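Local coordinates for nisin biosynthesis protein NisC (Lactococcus lactis subsp. lactis, PDB 2G0D), which cyclises the dehydrated precursor of the lantibiotic nisin, probably using its zinc ion to activate cysteine thiols that form the thioether rings, at residues N164-L169 and G212-Y217; L158-I163 and K221-E226; A227-L232 and L293-D298; Q233-I238 and S285-Y290. All blocks are in the same frame, centred on the assembly; numbering follows the deposited sequence.

Contact 1 (N164-L169 and G212-Y217); sequences NFLSNL and GCILAY
Leu166 turns CG away from its own carbonyl carbon and beside the backbone N (chi1 -61°), which sends the isobutyl group across to Ile214. That isoleucine has CG1 roughly opposite its backbone N, at a chi1 of -151°, about 30° from exactly anti; CG2 is then left between the N and the carbonyl carbon, where it faces the 164-169 segment while the CG1-CD1 arm leads off along another course. The two side chains meet at a slant, with Leu166 CD1 3.6 Å from Ile214 CG2.

One residue further along each helix comes the second pair. Leu215 spreads its two methyls in front of Ser167: CD2 lies 3.8 Å from Ser167 OG, and CD1 is only slightly more distant. The hydroxyl makes its polar bond within its own helix, to Ile163 O, so that a serine can sit against a leucine fork in a buried interface. Leu215 CD2 also approaches Leu166 CB, at 4.4 Å, tying the two pairs together.

The backbones are nearest at Ser167 and Leu215, whose CA atoms are 7.9 Å apart, and the local axes pass at 10.7 Å with their N-to-C directions 135° apart. Ser141 and Ser145 of helix 140-147 border the Ile214 side, whereas Ala231 of helix 226-242 touches both Ser167 and Leu215. Four buried side chains thus join helix 156-168 to helix 208-221, two helices that cross at a slant, nearer antiparallel than parallel, in the alpha toroid typical of LanC-like cyclases.

Contact 2 (L158-I163 and K221-E226); sequences LKILII and KGYSNE
Two side chains of helix 156-168 meet the ring of Tyr223, Lys159 over a face and Ile160 at the edge, while a third, Ile163, meets its CB. The Lys159 chain is extended beyond CG and crosses the tyrosine at a slant. Its CD is 3.9 Å from the ring centroid and 20° off the normal, a CH-pi contact. Near the ring plane, Ile160 CG1 comes to 4.5 Å from Tyr223 CD1. Ile163 arrives about perpendicular to the tyrosine and touches the stem of the side chain, its CD1 3.5 Å from Tyr223 CB.

The polar ends lie side by side without bonding: Lys159 NZ is 3.6 Å from Tyr223 OH, but the ammonium is bonded to Ile150 O and the hydroxyl to Asp156 OD1. Each end is therefore held by its own partner.

Just before Tyr223 the backbone turns at Gly222, where phi is 113°. That glycine closes helix 208-221 in a Schellman motif, and Asn225 opens the next helix as N-cap, OD1 accepting from Ser228 N while ND2 is hydrogen-bonded to Asn164 OD1, one residue past 158-163. This short Schellman-to-N-cap connection packs on a neighbouring helix of the alpha toroid.

Contact 3 (A227-L232 and L293-D298); sequences ASLSAL and LALDND
Leu229 and Leu295 mark the closest backbone approach between helix 226-242 and the end of helix 281-294, their CA atoms 8.4 Å apart. This is a helix flank meeting a helix terminus within the alpha toroid. Residues 227-232 stay helical throughout, but the partner segment leaves its helix after the first residues and enters the next one at Asp298. Past Leu295 it is clearly unwound: Asp296 has a positive phi of 51°, with a weak bond from Asp296 N back to Leu293 O. Asn297 then serves as N-cap of helix 298-314, its OD1 accepting from Phe300 N.

Leu295, at this exit, carries most of the contact. Its CG stands opposite its own carbonyl carbon (chi1 -61°), and the isobutyl group reaches back toward helix 226-242. There Leu232 meets it tip to tip, having put CG opposite its backbone N (chi1 177°) so that CD2 comes 4.0 Å from Leu295 CG. Leu229, one turn earlier on the same helix, runs past Leu295 in the opposite sense and touches with a methyl alone. Ala294 adds a looser brush, its CB 4.4 Å from Leu232 CD2.

Ala216 of helix 208-221 touches both Leu232 and Ala294, making the junction one of three helices. Leu295 also touches Gln233 and Ile236, further along helix 226-242. The interface is wholly apolar and only partly buried, with Leu232 its most enclosed member. Leu295 CD2 touches two methyls at once, 4.1 Å from Leu229 CD2 and likewise 4.1 Å from Leu232 CD2.

Contact 4 (Q233-I238 and S285-Y290); sequences QKIIFI and SLLYLY
Leu287 packs on both Ile235 and Ile236, and this aliphatic contact dominates. With CG opposite the backbone N (chi1 173°), it rests its isobutyl group on the pair, crossing both at a slant. Leu287 CD2 comes 3.8 Å from Ile235 CG2, so this neighbour is met through its branch methyl. Ile236 offers its CG1 methylene instead, 4.0 Å from Leu287 CD1.

The aromatic contribution comes from Tyr288. Ile236 CG2 approaches the ring obliquely, at 4.2 Å from Tyr288 CE1. Ile236 thereby touches two successive residues of helix 281-294 with different branches, CG1 on the leucine and CG2 on the tyrosine. Ala304 and Ile307 of helix 298-314 also pack on this ring.

Polar bonding is confined to the margin. Tyr288 OH is bonded to Glu240 OE2, a tie between the two helices whose glutamate lies two residues past the 233-238 segment.

The local axes pass at 10.8 Å with directions 132° apart, while Ile236 and Tyr288 have the nearest CA atoms, at 7.2 Å. Branched aliphatic groups packed together with no polar atom of their own imply cohesion by hydrophobic burial and shape, with the tyrosine-glutamate bond supplying the directional element.

Overall arrangement
The four contacts form a patch on one side of the alpha toroid, involving helices 156-168, 208-221, 226-242 and 281-294 and the turn joining 208-221 to 226-242. Contacts 1 and 2 share helix 156-168, and contacts 3 and 4 share helices 226-242 and 281-294; each pair has centres about 8 Å apart. Along the chain contact 1 nests inside the loop closed by contact 2, and contact 4 inside that of contact 3, the first pair closing before the second opens. Leu232 CD1 on Gly212 O joins contacts 1 and 3, Cys213 on Leu287 contacts 1 and 4. Contacts 2 and 4, centres about 18 Å apart, do not touch. Helices consecutive and distant in sequence thus pack together.

Contact 1 (N164-L169 and G212-Y217)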
loop_
_atom_site.group_PDB
_atom_site.type_symbol
_atom_site.label_atom_id
_atom_site.label_comp_id
_atom_site.label_asym_id
_atom_site.label_seq_id
_atom_site.Cartn_x
_atom_site.Cartn_y
_atom_site.Cartn_z
ATOM N N ASN A 164 -17.948 4.775 -5.169
ATOM C CA ASN A 164 -18.615 5.259 -6.391
ATOM C C ASN A 164 -17.705 6.167 -7.207
ATOM O O ASN A 164 -17.652 6.058 -8.435
ATOM C CB ASN A 164 -19.918 6.004 -6.069
ATOM C CG ASN A 164 -21.075 5.077 -5.751
ATOM O OD1 ASN A 164 -20.967 3.855 -5.849
ATOM N ND2 ASN A 164 -22.206 5.668 -5.355
ATOM N N PHE A 165 -16.975 7.047 -6.516
ATOM C CA PHE A 165 -16.021 7.935 -7.161
ATOM C C PHE A 165 -14.878 7.189 -7.871
ATOM O O PHE A 165 -14.547 7.502 -9.024
ATOM C CB PHE A 165 -15.470 8.938 -6.154
ATOM C CG PHE A 165 -14.370 9.802 -6.697
ATOM C CD1 PHE A 165 -14.665 11.023 -7.306
ATOM C CD2 PHE A 165 -13.039 9.399 -6.599
ATOM C CE1 PHE A 165 -13.640 11.826 -7.807
ATOM C CE2 PHE A 165 -12.012 10.193 -7.102
ATOM C CZ PHE A 165 -12.317 11.408 -7.698
ATOM N N LEU A 166 -14.269 6.215 -7.190
ATOM C CA LEU A 166 -13.266 5.375 -7.832
ATOM C C LEU A 166 -13.803 4.599 -9.055
ATOM O O LEU A 166 -13.205 4.662 -10.133
ATOM C CB LEU A 166 -12.589 4.423 -6.818
ATOM C CG LEU A 166 -11.817 5.052 -5.641
ATOM C CD1 LEU A 166 -11.372 3.994 -4.557
ATOM C CD2 LEU A 166 -10.639 5.907 -6.138
ATOM N N SER A 167 -14.896 3.853 -8.883
ATOM C CA SER A 167 -15.518 3.079 -9.982
ATOM C C SER A 167 -15.771 3.925 -11.224
ATOM O O SER A 167 -15.487 3.498 -12.346
ATOM C CB SER A 167 -16.858 2.450 -9.548
ATOM O OG SER A 167 -16.678 1.616 -8.407
ATOM N N ASN A 168 -16.310 5.122 -11.013
ATOM C CA ASN A 168 -16.588 6.050 -12.096
ATOM C C ASN A 168 -15.333 6.474 -12.880
ATOM O O ASN A 168 -15.425 6.820 -14.051
ATOM C CB ASN A 168 -17.344 7.269 -11.573
ATOM C CG ASN A 168 -17.723 8.229 -12.674
ATOM O OD1 ASN A 168 -18.593 7.942 -13.499
ATOM N ND2 ASN A 168 -17.065 9.375 -12.703
ATOM N N LEU A 169 -14.166 6.424 -12.236
ATOM C CA LEU A 169 -12.915 6.739 -12.915
ATOM C C LEU A 169 -12.485 5.637 -13.887
ATOM O O LEU A 169 -11.548 5.830 -14.660
ATOM C CB LEU A 169 -11.793 7.058 -11.918
ATOM C CG LEU A 169 -11.956 8.354 -11.109
ATOM C CD1 LEU A 169 -10.849 8.493 -10.098
ATOM C CD2 LEU A 169 -12.056 9.623 -11.989
ATOM N N GLY A 212 -8.383 -1.467 -8.352
ATOM C CA GLY A 212 -8.951 -2.815 -8.414
ATOM C C GLY A 212 -8.919 -3.556 -7.089
ATOM O O GLY A 212 -9.945 -4.076 -6.654
ATOM N N CYS A 213 -7.755 -3.586 -6.432
ATOM C CA CYS A 213 -7.619 -4.242 -5.127
ATOM C C CYS A 213 -8.573 -3.649 -4.115
ATOM O O CYS A 213 -9.235 -4.393 -3.382
ATOM C CB CYS A 213 -6.187 -4.143 -4.581
ATOM S SG CYS A 213 -4.976 -5.169 -5.493
ATOM N N ILE A 214 -8.654 -2.315 -4.069
ATOM C CA ILE A 214 -9.470 -1.675 -3.031
ATOM C C ILE A 214 -10.957 -1.929 -3.276
ATOM O O ILE A 214 -11.725 -2.138 -2.329
ATOM C CB ILE A 214 -9.107 -0.163 -2.765
ATOM C CG1 ILE A 214 -9.427 0.220 -1.313
ATOM C CG2 ILE A 214 -9.825 0.793 -3.733
ATOM C CD1 ILE A 214 -8.635 -0.606 -0.247
ATOM N N LEU A 215 -11.359 -1.958 -4.545
ATOM C CA LEU A 215 -12.752 -2.320 -4.876
ATOM C C LEU A 215 -13.137 -3.756 -4.560
ATOM O O LEU A 215 -14.284 -4.013 -4.161
ATOM C CB LEU A 215 -13.071 -2.028 -6.337
ATOM C CG LEU A 215 -12.993 -0.546 -6.714
ATOM C CD1 LEU A 215 -13.163 -0.415 -8.221
ATOM C CD2 LEU A 215 -14.020 0.338 -5.962
ATOM N N ALA A 216 -12.204 -4.687 -4.774
ATOM C CA ALA A 216 -12.412 -6.077 -4.408
ATOM C C ALA A 216 -12.533 -6.197 -2.884
ATOM O O ALA A 216 -13.446 -6.855 -2.374
ATOM C CB ALA A 216 -11.255 -6.948 -4.925
ATOM N N TYR A 217 -11.594 -5.564 -2.169
ATOM C CA TYR A 217 -11.609 -5.572 -0.695
ATOM C C TYR A 217 -12.881 -4.949 -0.143
ATOM O O TYR A 217 -13.480 -5.534 0.728
ATOM C CB TYR A 217 -10.366 -4.899 -0.106
ATOM C CG TYR A 217 -10.252 -4.940 1.418
ATOM C CD1 TYR A 217 -10.258 -6.155 2.114
ATOM C CD2 TYR A 217 -10.107 -3.760 2.160
ATOM C CE1 TYR A 217 -10.132 -6.196 3.502
ATOM C CE2 TYR A 217 -9.968 -3.804 3.549
ATOM C CZ TYR A 217 -9.971 -5.010 4.200
ATOM O OH TYR A 217 -9.852 -5.038 5.573
#

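Contact 2 (L158-I163 and K221-E226)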
loop_
_atom_site.group_PDB
_atom_site.type_symbol
_atom_site.label_atom_id
_atom_site.label_comp_id
_atom_site.label_asym_id
_atom_site.label_seq_id
_atom_site.Cartn_x
_atom_site.Cartn_y
_atom_site.Cartn_z
ATOM N N LEU A 158 -19.535 7.746 3.590
ATOM C CA LEU A 158 -18.201 8.085 3.120
ATOM C C LEU A 158 -17.588 6.959 2.256
ATOM O O LEU A 158 -17.020 7.218 1.183
ATOM C CB LEU A 158 -17.291 8.390 4.335
ATOM C CG LEU A 158 -15.768 8.558 4.148
ATOM C CD1 LEU A 158 -15.431 9.726 3.189
ATOM C CD2 LEU A 158 -15.042 8.733 5.473
ATOM N N LYS A 159 -17.696 5.717 2.735
ATOM C CA LYS A 159 -17.145 4.545 2.034
ATOM C C LYS A 159 -17.748 4.409 0.654
ATOM O O LYS A 159 -17.030 4.248 -0.330
ATOM C CB LYS A 159 -17.363 3.287 2.853
ATOM C CG LYS A 159 -16.330 3.132 3.983
ATOM C CD LYS A 159 -16.735 2.001 4.962
ATOM C CE LYS A 159 -15.773 1.985 6.137
ATOM N NZ LYS A 159 -16.090 0.927 7.105
ATOM N N ILE A 160 -19.075 4.548 0.590
ATOM C CA ILE A 160 -19.832 4.424 -0.648
ATOM C C ILE A 160 -19.520 5.573 -1.614
ATOM O O ILE A 160 -19.395 5.358 -2.827
ATOM C CB ILE A 160 -21.339 4.277 -0.309
ATOM C CG1 ILE A 160 -21.599 2.831 0.135
ATOM C CG2 ILE A 160 -22.246 4.691 -1.473
ATOM C CD1 ILE A 160 -22.712 2.729 1.185
ATOM N N LEU A 161 -19.369 6.778 -1.059
ATOM C CA LEU A 161 -18.971 7.964 -1.816
ATOM C C LEU A 161 -17.625 7.759 -2.507
ATOM O O LEU A 161 -17.494 8.061 -3.696
ATOM C CB LEU A 161 -18.909 9.209 -0.904
ATOM C CG LEU A 161 -18.590 10.554 -1.574
ATOM C CD1 LEU A 161 -19.848 11.179 -2.223
ATOM C CD2 LEU A 161 -17.966 11.521 -0.550
ATOM N N ILE A 162 -16.633 7.265 -1.764
ATOM C CA ILE A 162 -15.295 6.935 -2.320
ATOM C C ILE A 162 -15.374 5.796 -3.365
ATOM O O ILE A 162 -14.822 5.895 -4.475
ATOM C CB ILE A 162 -14.311 6.486 -1.205
ATOM C CG1 ILE A 162 -13.936 7.657 -0.292
ATOM C CG2 ILE A 162 -13.064 5.853 -1.782
ATOM C CD1 ILE A 162 -13.308 7.229 1.029
ATOM N N ILE A 163 -16.060 4.717 -3.001
ATOM C CA ILE A 163 -16.241 3.564 -3.898
ATOM C C ILE A 163 -16.873 3.985 -5.233
ATOM O O ILE A 163 -16.366 3.614 -6.306
ATOM C CB ILE A 163 -17.048 2.439 -3.210
ATOM C CG1 ILE A 163 -16.145 1.641 -2.256
ATOM C CG2 ILE A 163 -17.712 1.457 -4.246
ATOM C CD1 ILE A 163 -16.925 0.978 -1.130
ATOM N N LYS A 221 -15.867 -6.682 2.180
ATOM C CA LYS A 221 -16.224 -6.009 3.429
ATOM C C LYS A 221 -17.730 -5.705 3.554
ATOM O O LYS A 221 -18.210 -5.403 4.650
ATOM C CB LYS A 221 -15.377 -4.756 3.637
ATOM C CG LYS A 221 -13.889 -5.038 3.968
ATOM C CD LYS A 221 -13.765 -6.002 5.180
ATOM C CE LYS A 221 -13.003 -5.388 6.276
ATOM N NZ LYS A 221 -13.049 -6.192 7.523
ATOM N N GLY A 222 -18.450 -5.795 2.433
ATOM C CA GLY A 222 -19.910 -5.594 2.393
ATOM C C GLY A 222 -20.316 -4.339 1.630
ATOM O O GLY A 222 -21.486 -3.986 1.587
ATOM N N TYR A 223 -19.327 -3.680 1.023
ATOM C CA TYR A 223 -19.520 -2.416 0.310
ATOM C C TYR A 223 -19.240 -2.570 -1.186
ATOM O O TYR A 223 -18.077 -2.489 -1.636
ATOM C CB TYR A 223 -18.609 -1.321 0.918
ATOM C CG TYR A 223 -18.800 -1.106 2.411
ATOM C CD1 TYR A 223 -19.726 -0.161 2.903
ATOM C CD2 TYR A 223 -18.070 -1.851 3.332
ATOM C CE1 TYR A 223 -19.891 0.026 4.286
ATOM C CE2 TYR A 223 -18.226 -1.667 4.705
ATOM C CZ TYR A 223 -19.129 -0.736 5.177
ATOM O OH TYR A 223 -19.266 -0.605 6.546
ATOM N N SER A 224 -20.307 -2.810 -1.944
ATOM C CA SER A 224 -20.250 -2.853 -3.400
ATOM C C SER A 224 -21.609 -2.661 -3.995
ATOM O O SER A 224 -22.615 -2.837 -3.313
ATOM C CB SER A 224 -19.679 -4.182 -3.885
ATOM O OG SER A 224 -20.518 -5.258 -3.524
ATOM N N ASN A 225 -21.629 -2.288 -5.271
ATOM C CA ASN A 225 -22.832 -2.281 -6.089
ATOM C C ASN A 225 -22.461 -2.782 -7.490
ATOM O O ASN A 225 -21.286 -3.039 -7.766
ATOM C CB ASN A 225 -23.479 -0.877 -6.112
ATOM C CG ASN A 225 -22.466 0.231 -6.357
ATOM O OD1 ASN A 225 -21.613 0.113 -7.231
ATOM N ND2 ASN A 225 -22.557 1.316 -5.575
ATOM N N GLU A 226 -23.453 -2.925 -8.371
ATOM C CA GLU A 226 -23.205 -3.400 -9.736
ATOM C C GLU A 226 -22.093 -2.613 -10.448
ATOM O O GLU A 226 -21.343 -3.182 -11.244
ATOM C CB GLU A 226 -24.493 -3.403 -10.582
ATOM C CG GLU A 226 -25.339 -4.694 -10.471
ATOM C CD GLU A 226 -26.609 -4.665 -11.335
ATOM O OE1 GLU A 226 -27.343 -3.642 -11.311
ATOM O OE2 GLU A 226 -26.890 -5.676 -12.029
#

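Contact 3 (A227-L232 and L293-D298)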
loop_
_atom_site.group_PDB
_atom_site.type_symbol
_atom_site.label_atom_id
_atom_site.label_comp_id
_atom_site.label_asym_id
_atom_site.label_seq_id
_atom_site.Cartn_x
_atom_site.Cartn_y
_atom_site.Cartn_z
ATOM N N ALA A 227 -21.991 -1.320 -10.149
ATOM C CA ALA A 227 -21.013 -0.430 -10.789
ATOM C C ALA A 227 -19.555 -0.632 -10.310
ATOM O O ALA A 227 -18.617 -0.553 -11.103
ATOM C CB ALA A 227 -21.437 1.023 -10.606
ATOM N N SER A 228 -19.373 -0.861 -9.011
ATOM C CA SER A 228 -18.045 -1.131 -8.454
ATOM C C SER A 228 -17.548 -2.503 -8.886
ATOM O O SER A 228 -16.356 -2.673 -9.183
ATOM C CB SER A 228 -18.069 -1.026 -6.935
ATOM O OG SER A 228 -18.677 -2.157 -6.360
ATOM N N LEU A 229 -18.463 -3.467 -8.944
ATOM C CA LEU A 229 -18.135 -4.813 -9.449
ATOM C C LEU A 229 -17.801 -4.772 -10.935
ATOM O O LEU A 229 -16.894 -5.475 -11.391
ATOM C CB LEU A 229 -19.252 -5.826 -9.153
ATOM C CG LEU A 229 -19.420 -6.275 -7.687
ATOM C CD1 LEU A 229 -20.693 -7.105 -7.481
ATOM C CD2 LEU A 229 -18.225 -7.045 -7.148
ATOM N N SER A 230 -18.514 -3.930 -11.686
ATOM C CA SER A 230 -18.170 -3.710 -13.084
ATOM C C SER A 230 -16.839 -2.978 -13.244
ATOM O O SER A 230 -16.128 -3.197 -14.222
ATOM C CB SER A 230 -19.293 -2.978 -13.841
ATOM O OG SER A 230 -20.513 -3.713 -13.766
ATOM N N ALA A 231 -16.502 -2.103 -12.300
ATOM C CA ALA A 231 -15.191 -1.418 -12.336
ATOM C C ALA A 231 -14.049 -2.408 -12.104
ATOM O O ALA A 231 -13.019 -2.366 -12.782
ATOM C CB ALA A 231 -15.144 -0.305 -11.314
ATOM N N LEU A 232 -14.248 -3.298 -11.147
ATOM C CA LEU A 232 -13.284 -4.348 -10.829
ATOM C C LEU A 232 -13.058 -5.295 -12.018
ATOM O O LEU A 232 -11.917 -5.574 -12.382
ATOM C CB LEU A 232 -13.788 -5.144 -9.619
ATOM C CG LEU A 232 -12.977 -6.346 -9.137
ATOM C CD1 LEU A 232 -11.520 -5.936 -8.859
ATOM C CD2 LEU A 232 -13.633 -6.990 -7.907
ATOM N N LEU A 293 -10.738 -14.021 -5.517
ATOM C CA LEU A 293 -11.468 -14.376 -4.298
ATOM C C LEU A 293 -12.789 -13.607 -4.216
ATOM O O LEU A 293 -13.808 -14.207 -3.878
ATOM C CB LEU A 293 -10.633 -14.192 -3.024
ATOM C CG LEU A 293 -9.328 -15.015 -2.938
ATOM C CD1 LEU A 293 -8.418 -14.491 -1.787
ATOM C CD2 LEU A 293 -9.570 -16.521 -2.821
ATOM N N ALA A 294 -12.779 -12.308 -4.550
ATOM C CA ALA A 294 -14.011 -11.481 -4.503
ATOM C C ALA A 294 -15.079 -11.883 -5.526
ATOM O O ALA A 294 -16.275 -11.804 -5.222
ATOM C CB ALA A 294 -13.686 -10.000 -4.668
ATOM N N LEU A 295 -14.639 -12.252 -6.734
ATOM C CA LEU A 295 -15.513 -12.647 -7.862
ATOM C C LEU A 295 -15.733 -14.176 -7.942
ATOM O O LEU A 295 -16.451 -14.667 -8.821
ATOM C CB LEU A 295 -14.930 -12.106 -9.198
ATOM C CG LEU A 295 -14.799 -10.569 -9.315
ATOM C CD1 LEU A 295 -14.005 -10.119 -10.532
ATOM C CD2 LEU A 295 -16.192 -9.886 -9.347
ATOM N N ASP A 296 -15.151 -14.915 -7.000
ATOM C CA ASP A 296 -15.202 -16.380 -6.997
ATOM C C ASP A 296 -14.772 -16.962 -8.366
ATOM O O ASP A 296 -15.469 -17.762 -8.987
ATOM C CB ASP A 296 -16.581 -16.899 -6.538
ATOM C CG ASP A 296 -16.570 -18.391 -6.201
ATOM O OD1 ASP A 296 -15.483 -18.925 -5.870
ATOM O OD2 ASP A 296 -17.654 -19.029 -6.260
ATOM N N ASN A 297 -13.604 -16.521 -8.824
ATOM C CA ASN A 297 -13.044 -16.965 -10.091
ATOM C C ASN A 297 -11.754 -17.739 -9.802
ATOM O O ASN A 297 -10.782 -17.166 -9.329
ATOM C CB ASN A 297 -12.813 -15.757 -11.000
ATOM C CG ASN A 297 -12.410 -16.145 -12.393
ATOM O OD1 ASN A 297 -11.507 -16.954 -12.591
ATOM N ND2 ASN A 297 -13.098 -15.589 -13.380
ATOM N N ASP A 298 -11.761 -19.045 -10.055
ATOM C CA ASP A 298 -10.620 -19.906 -9.714
ATOM C C ASP A 298 -9.443 -19.608 -10.615
ATOM O O ASP A 298 -8.299 -19.733 -10.194
ATOM C CB ASP A 298 -10.965 -21.405 -9.828
ATOM C CG ASP A 298 -11.763 -21.938 -8.631
ATOM O OD1 ASP A 298 -11.760 -21.296 -7.562
ATOM O OD2 ASP A 298 -12.406 -23.019 -8.777
#

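Contact 4 (Q233-I238 and S285-Y290)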
loop_
_atom_site.group_PDB
_atom_site.type_symbol
_atom_site.label_atom_id
_atom_site.label_comp_id
_atom_site.label_asym_id
_atom_site.label_seq_id
_atom_site.Cartn_x
_atom_site.Cartn_y
_atom_site.Cartn_z
ATOM N N GLN A 233 -14.159 -5.783 -12.599
ATOM C CA GLN A 233 -14.119 -6.633 -13.788
ATOM C C GLN A 233 -13.359 -5.991 -14.955
ATOM O O GLN A 233 -12.492 -6.625 -15.556
ATOM C CB GLN A 233 -15.539 -6.988 -14.220
ATOM C CG GLN A 233 -15.636 -8.319 -14.906
ATOM C CD GLN A 233 -15.761 -9.483 -13.925
ATOM O OE1 GLN A 233 -14.956 -10.424 -13.961
ATOM N NE2 GLN A 233 -16.782 -9.435 -13.063
ATOM N N LYS A 234 -13.693 -4.736 -15.262
ATOM C CA LYS A 234 -13.035 -3.967 -16.323
ATOM C C LYS A 234 -11.526 -3.837 -16.087
ATOM O O LYS A 234 -10.731 -4.014 -17.013
ATOM C CB LYS A 234 -13.658 -2.579 -16.452
ATOM C CG LYS A 234 -12.922 -1.676 -17.432
ATOM C CD LYS A 234 -13.821 -0.601 -18.031
ATOM C CE LYS A 234 -13.005 0.230 -19.010
ATOM N NZ LYS A 234 -13.678 1.501 -19.402
ATOM N N ILE A 235 -11.149 -3.529 -14.847
ATOM C CA ILE A 235 -9.746 -3.415 -14.468
ATOM C C ILE A 235 -9.017 -4.734 -14.751
ATOM O O ILE A 235 -7.973 -4.726 -15.377
ATOM C CB ILE A 235 -9.583 -2.945 -12.993
ATOM C CG1 ILE A 235 -9.988 -1.466 -12.869
ATOM C CG2 ILE A 235 -8.138 -3.179 -12.477
ATOM C CD1 ILE A 235 -10.052 -0.952 -11.439
ATOM N N ILE A 236 -9.595 -5.857 -14.337
ATOM C CA ILE A 236 -8.939 -7.134 -14.550
ATOM C C ILE A 236 -8.867 -7.453 -16.041
ATOM O O ILE A 236 -7.828 -7.882 -16.536
ATOM C CB ILE A 236 -9.591 -8.279 -13.744
ATOM C CG1 ILE A 236 -9.416 -8.039 -12.242
ATOM C CG2 ILE A 236 -8.938 -9.626 -14.099
ATOM C CD1 ILE A 236 -10.428 -8.776 -11.392
ATOM N N PHE A 237 -9.967 -7.210 -16.757
ATOM C CA PHE A 237 -10.018 -7.371 -18.222
ATOM C C PHE A 237 -8.899 -6.567 -18.917
ATOM O O PHE A 237 -8.302 -7.045 -19.897
ATOM C CB PHE A 237 -11.409 -6.959 -18.743
ATOM C CG PHE A 237 -11.579 -7.073 -20.245
ATOM C CD1 PHE A 237 -12.250 -8.156 -20.802
ATOM C CD2 PHE A 237 -11.125 -6.066 -21.098
ATOM C CE1 PHE A 237 -12.451 -8.252 -22.203
ATOM C CE2 PHE A 237 -11.309 -6.155 -22.498
ATOM C CZ PHE A 237 -11.977 -7.250 -23.040
ATOM N N ILE A 238 -8.601 -5.370 -18.396
ATOM C CA ILE A 238 -7.523 -4.537 -18.949
ATOM C C ILE A 238 -6.144 -5.144 -18.654
ATOM O O ILE A 238 -5.256 -5.099 -19.499
ATOM C CB ILE A 238 -7.594 -3.050 -18.482
ATOM C CG1 ILE A 238 -8.848 -2.365 -19.045
ATOM C CG2 ILE A 238 -6.338 -2.285 -18.911
ATOM C CD1 ILE A 238 -9.167 -1.031 -18.402
ATOM N N SER A 285 -0.122 -9.103 -8.883
ATOM C CA SER A 285 -0.653 -10.413 -8.454
ATOM C C SER A 285 -1.724 -10.270 -7.377
ATOM O O SER A 285 -2.597 -11.121 -7.264
ATOM C CB SER A 285 0.452 -11.355 -7.963
ATOM O OG SER A 285 0.984 -10.984 -6.682
ATOM N N LEU A 286 -1.644 -9.206 -6.576
ATOM C CA LEU A 286 -2.669 -8.922 -5.549
ATOM C C LEU A 286 -4.043 -8.635 -6.182
ATOM O O LEU A 286 -5.070 -9.120 -5.713
ATOM C CB LEU A 286 -2.219 -7.767 -4.623
ATOM C CG LEU A 286 -1.003 -8.056 -3.712
ATOM C CD1 LEU A 286 -0.500 -6.793 -2.962
ATOM C CD2 LEU A 286 -1.364 -9.131 -2.747
ATOM N N LEU A 287 -4.061 -7.861 -7.258
ATOM C CA LEU A 287 -5.305 -7.645 -8.011
ATOM C C LEU A 287 -5.970 -8.978 -8.395
ATOM O O LEU A 287 -7.164 -9.143 -8.209
ATOM C CB LEU A 287 -5.047 -6.808 -9.283
ATOM C CG LEU A 287 -6.252 -6.669 -10.234
ATOM C CD1 LEU A 287 -7.399 -5.842 -9.600
ATOM C CD2 LEU A 287 -5.824 -6.047 -11.559
ATOM N N TYR A 288 -5.195 -9.924 -8.909
ATOM C CA TYR A 288 -5.767 -11.154 -9.425
ATOM C C TYR A 288 -6.230 -12.029 -8.247
ATOM O O TYR A 288 -7.260 -12.715 -8.315
ATOM C CB TYR A 288 -4.741 -11.891 -10.289
ATOM C CG TYR A 288 -4.618 -11.381 -11.726
ATOM C CD1 TYR A 288 -5.294 -12.033 -12.770
ATOM C CD2 TYR A 288 -3.835 -10.260 -12.047
ATOM C CE1 TYR A 288 -5.208 -11.587 -14.099
ATOM C CE2 TYR A 288 -3.731 -9.810 -13.388
ATOM C CZ TYR A 288 -4.417 -10.494 -14.404
ATOM O OH TYR A 288 -4.342 -10.087 -15.724
ATOM N N LEU A 289 -5.463 -11.976 -7.168
ATOM C CA LEU A 289 -5.743 -12.748 -5.987
ATOM C C LEU A 289 -7.077 -12.254 -5.418
ATOM O O LEU A 289 -8.027 -13.032 -5.283
ATOM C CB LEU A 289 -4.591 -12.555 -4.968
ATOM C CG LEU A 289 -4.816 -13.213 -3.612
ATOM C CD1 LEU A 289 -5.018 -14.734 -3.850
ATOM C CD2 LEU A 289 -3.690 -12.943 -2.637
ATOM N N TYR A 290 -7.124 -10.953 -5.097
ATOM C CA TYR A 290 -8.286 -10.327 -4.501
ATOM C C TYR A 290 -9.506 -10.348 -5.419
ATOM O O TYR A 290 -10.614 -10.639 -4.964
ATOM C CB TYR A 290 -7.963 -8.901 -4.063
ATOM C CG TYR A 290 -6.901 -8.784 -2.953
ATOM C CD1 TYR A 290 -6.747 -9.784 -1.974
ATOM C CD2 TYR A 290 -6.098 -7.661 -2.871
ATOM C CE1 TYR A 290 -5.790 -9.659 -0.951
ATOM C CE2 TYR A 290 -5.137 -7.527 -1.866
ATOM C CZ TYR A 290 -4.995 -8.519 -0.912
ATOM O OH TYR A 290 -4.028 -8.371 0.056
#